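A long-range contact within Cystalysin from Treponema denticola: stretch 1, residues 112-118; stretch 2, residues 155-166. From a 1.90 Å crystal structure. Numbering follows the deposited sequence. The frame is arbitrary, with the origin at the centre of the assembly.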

# COMPACT_ATOMS: atom_id res chain seq x y z
N PRO A 112 -1.19 24.02 7.02
CA PRO A 112 -2.41 24.20 7.82
C PRO A 112 -2.93 25.62 7.66
O PRO A 112 -2.16 26.58 7.61
CB PRO A 112 -1.92 23.91 9.24
CG PRO A 112 -0.87 22.85 9.02
CD PRO A 112 -0.12 23.40 7.82
N GLY A 113 -4.25 25.75 7.54
CA GLY A 113 -4.84 27.07 7.36
C GLY A 113 -5.11 27.38 5.91
O GLY A 113 -6.00 28.18 5.60
N ASP A 114 -4.34 26.78 5.00
CA ASP A 114 -4.53 27.00 3.57
C ASP A 114 -5.88 26.45 3.13
O ASP A 114 -6.40 25.49 3.70
CB ASP A 114 -3.44 26.30 2.76
CG ASP A 114 -2.11 27.02 2.83
OD1 ASP A 114 -1.15 26.55 2.18
OD2 ASP A 114 -2.01 28.05 3.53
N GLY A 115 -6.46 27.07 2.10
CA GLY A 115 -7.74 26.61 1.60
C GLY A 115 -7.58 25.75 0.36
O GLY A 115 -6.64 25.93 -0.41
N VAL A 116 -8.48 24.79 0.20
CA VAL A 116 -8.50 23.90 -0.96
C VAL A 116 -9.94 23.91 -1.48
O VAL A 116 -10.88 23.65 -0.74
CB VAL A 116 -8.12 22.45 -0.59
CG1 VAL A 116 -8.31 21.55 -1.80
CG2 VAL A 116 -6.68 22.40 -0.12
N ILE A 117 -10.09 24.23 -2.76
CA ILE A 117 -11.40 24.31 -3.38
C ILE A 117 -11.89 22.99 -3.97
O ILE A 117 -11.17 22.33 -4.72
CB ILE A 117 -11.43 25.38 -4.48
CG1 ILE A 117 -11.16 26.76 -3.86
CG2 ILE A 117 -12.77 25.37 -5.20
CD1 ILE A 117 -10.90 27.85 -4.88
N ILE A 118 -13.12 22.63 -3.61
CA ILE A 118 -13.77 21.42 -4.10
C ILE A 118 -15.18 21.80 -4.56
O ILE A 118 -15.80 22.72 -4.02
CB ILE A 118 -13.89 20.34 -3.01
CG1 ILE A 118 -14.64 20.89 -1.80
CG2 ILE A 118 -12.50 19.81 -2.64
CD1 ILE A 118 -15.08 19.83 -0.82
N LYS A 155 -18.84 32.18 -8.86
CA LYS A 155 -18.35 31.89 -7.51
C LYS A 155 -16.96 31.27 -7.56
O LYS A 155 -16.09 31.60 -6.75
CB LYS A 155 -19.31 30.94 -6.79
CG LYS A 155 -18.82 30.53 -5.40
CD LYS A 155 -19.76 29.55 -4.72
CE LYS A 155 -21.08 30.21 -4.31
NZ LYS A 155 -21.91 29.29 -3.48
N LEU A 156 -16.74 30.37 -8.52
CA LEU A 156 -15.44 29.72 -8.64
C LEU A 156 -14.33 30.72 -8.94
O LEU A 156 -13.24 30.64 -8.37
CB LEU A 156 -15.47 28.64 -9.73
CG LEU A 156 -14.16 27.87 -9.96
CD1 LEU A 156 -13.71 27.20 -8.67
CD2 LEU A 156 -14.35 26.84 -11.06
N GLU A 157 -14.60 31.67 -9.84
CA GLU A 157 -13.59 32.67 -10.17
C GLU A 157 -13.30 33.53 -8.95
O GLU A 157 -12.16 33.92 -8.70
CB GLU A 157 -14.04 33.56 -11.33
CG GLU A 157 -12.91 34.41 -11.90
CD GLU A 157 -13.33 35.32 -13.03
OE1 GLU A 157 -13.97 34.84 -13.99
OE2 GLU A 157 -13.02 36.53 -12.96
N LYS A 158 -14.35 33.81 -8.18
CA LYS A 158 -14.20 34.60 -6.97
C LYS A 158 -13.27 33.90 -5.99
O LYS A 158 -12.34 34.50 -5.47
CB LYS A 158 -15.56 34.82 -6.31
CG LYS A 158 -15.50 35.64 -5.03
CD LYS A 158 -16.89 35.85 -4.46
CE LYS A 158 -16.83 36.60 -3.14
NZ LYS A 158 -18.20 36.78 -2.57
N LEU A 159 -13.51 32.61 -5.77
CA LEU A 159 -12.70 31.84 -4.84
C LEU A 159 -11.24 31.71 -5.29
O LEU A 159 -10.34 31.68 -4.46
CB LEU A 159 -13.29 30.44 -4.65
CG LEU A 159 -14.69 30.36 -4.03
CD1 LEU A 159 -15.20 28.93 -4.10
CD2 LEU A 159 -14.63 30.84 -2.58
N SER A 160 -11.02 31.62 -6.59
CA SER A 160 -9.67 31.48 -7.12
C SER A 160 -8.84 32.73 -6.87
O SER A 160 -7.61 32.67 -6.84
CB SER A 160 -9.71 31.20 -8.63
OG SER A 160 -10.14 32.35 -9.34
N LYS A 161 -9.51 33.85 -6.68
CA LYS A 161 -8.83 35.11 -6.43
C LYS A 161 -8.35 35.22 -4.99
O LYS A 161 -7.54 36.09 -4.66
CB LYS A 161 -9.74 36.28 -6.79
CG LYS A 161 -9.94 36.46 -8.30
CD LYS A 161 -11.37 36.82 -8.65
CE LYS A 161 -11.85 38.08 -7.93
NZ LYS A 161 -13.30 38.34 -8.19
N ASP A 162 -8.86 34.35 -4.12
CA ASP A 162 -8.47 34.34 -2.71
C ASP A 162 -7.11 33.67 -2.59
O ASP A 162 -6.99 32.45 -2.70
CB ASP A 162 -9.49 33.59 -1.86
CG ASP A 162 -9.20 33.68 -0.37
OD1 ASP A 162 -8.05 34.02 -0.00
OD2 ASP A 162 -10.11 33.41 0.43
N LYS A 163 -6.09 34.49 -2.36
CA LYS A 163 -4.71 34.05 -2.21
C LYS A 163 -4.48 32.88 -1.26
O LYS A 163 -3.57 32.07 -1.47
CB LYS A 163 -3.85 35.24 -1.76
CG LYS A 163 -4.52 36.11 -0.69
CD LYS A 163 -5.71 36.90 -1.27
CE LYS A 163 -6.62 37.43 -0.17
NZ LYS A 163 -7.84 38.08 -0.74
N ASN A 164 -5.30 32.77 -0.22
CA ASN A 164 -5.13 31.69 0.74
C ASN A 164 -5.49 30.33 0.14
O ASN A 164 -5.04 29.29 0.64
CB ASN A 164 -5.98 31.93 1.99
CG ASN A 164 -5.66 30.97 3.11
OD1 ASN A 164 -4.51 30.86 3.54
ND2 ASN A 164 -6.67 30.25 3.59
N ASN A 165 -6.29 30.34 -0.91
CA ASN A 165 -6.68 29.10 -1.57
C ASN A 165 -5.52 28.70 -2.46
O ASN A 165 -5.07 29.46 -3.31
CB ASN A 165 -7.97 29.31 -2.38
CG ASN A 165 -9.14 29.69 -1.49
OD1 ASN A 165 -9.19 29.32 -0.32
ND2 ASN A 165 -10.09 30.43 -2.05
N LYS A 166 -5.02 27.48 -2.24
CA LYS A 166 -3.86 27.00 -2.98
C LYS A 166 -4.12 26.05 -4.12
O LYS A 166 -3.26 25.86 -4.98
CB LYS A 166 -2.88 26.35 -2.00
CG LYS A 166 -2.53 27.24 -0.81
CD LYS A 166 -1.92 28.55 -1.26
CE LYS A 166 -1.69 29.50 -0.10
NZ LYS A 166 -1.06 30.78 -0.54

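What joins the two backbones? Gly115 pairs with Asn165 in a parallel beta bridge, their CA atoms 4.2 Å apart. Gly115 N donates to Asn164 O at 3.0 Å, and Gly115 O accepts from Lys166 N at 2.9 Å, so one residue reaches the two neighbours of its partner, as parallel strands require. Both bonds are nearly straight, with N-H...acceptor angles of 173° and 166°. The same carbonyl also lies 3.4 Å from the CA of Asn165 (Gly115 O to Asn165 CA), a CA-H...O contact that adds to the bridge.

Which side chain extends this ladder? Asn164, with chi1 in t, sends its amide back to the loop before the strand, where Asn164 ND2 donates to Gly113 O at 3.0 Å and 172°. The residue is positioned by a type I turn from Asp162 to Asn165, closed by Asn165 N to Asp162 O at 2.9 Å; within it, Asp162 OD1 accepts from Asn164 N at 3.0 Å. Asparagine suits this place because its side-chain amide can donate to Gly113 O, while its backbone O serves Gly115 N as that of any residue could.

Why do glycines sit at positions 113 and 115? At Gly115 the cause is the partner: an ideal CB would lie 2.3 Å from Asn165 OD1, a clash, on the same face of the sheet as the Asn165 side chain. That side chain is itself held in place, since Asn165 ND2 donates to Leu159 O at 2.7 Å, tying the incoming strand to the helix. At Gly113 the reason is local, for at phi 97° and psi -27° a CB would be jammed against the carbonyl O of Pro112.

Where does the apolar packing lie? It centres on Ile117, which is buried, points toward stretch 2 and has 101 Å² covered by it, the largest share of any residue here. Ile117 CD1 reaches Leu159 CB at 3.5 Å and Ile117 CG2 meets Leu156 CD1 at 4.0 Å, so the branched side chain touches two leucines about one helical turn apart. The strand and helix run nearly antiparallel, at 164°, with a closest approach of 10.2 Å between their axes, and these side chains meet in between. Val116 and Ile118 point away, in the alternation expected of a strand.

What polar contact flanks the bridge? Lys166 lays its aliphatic part beside Asp114, with Lys166 CG 3.4 Å from Asp114 OD1, while Lys166 NZ donates to Lys163 O at 3.0 Å. In all, the contact buries 423 Å².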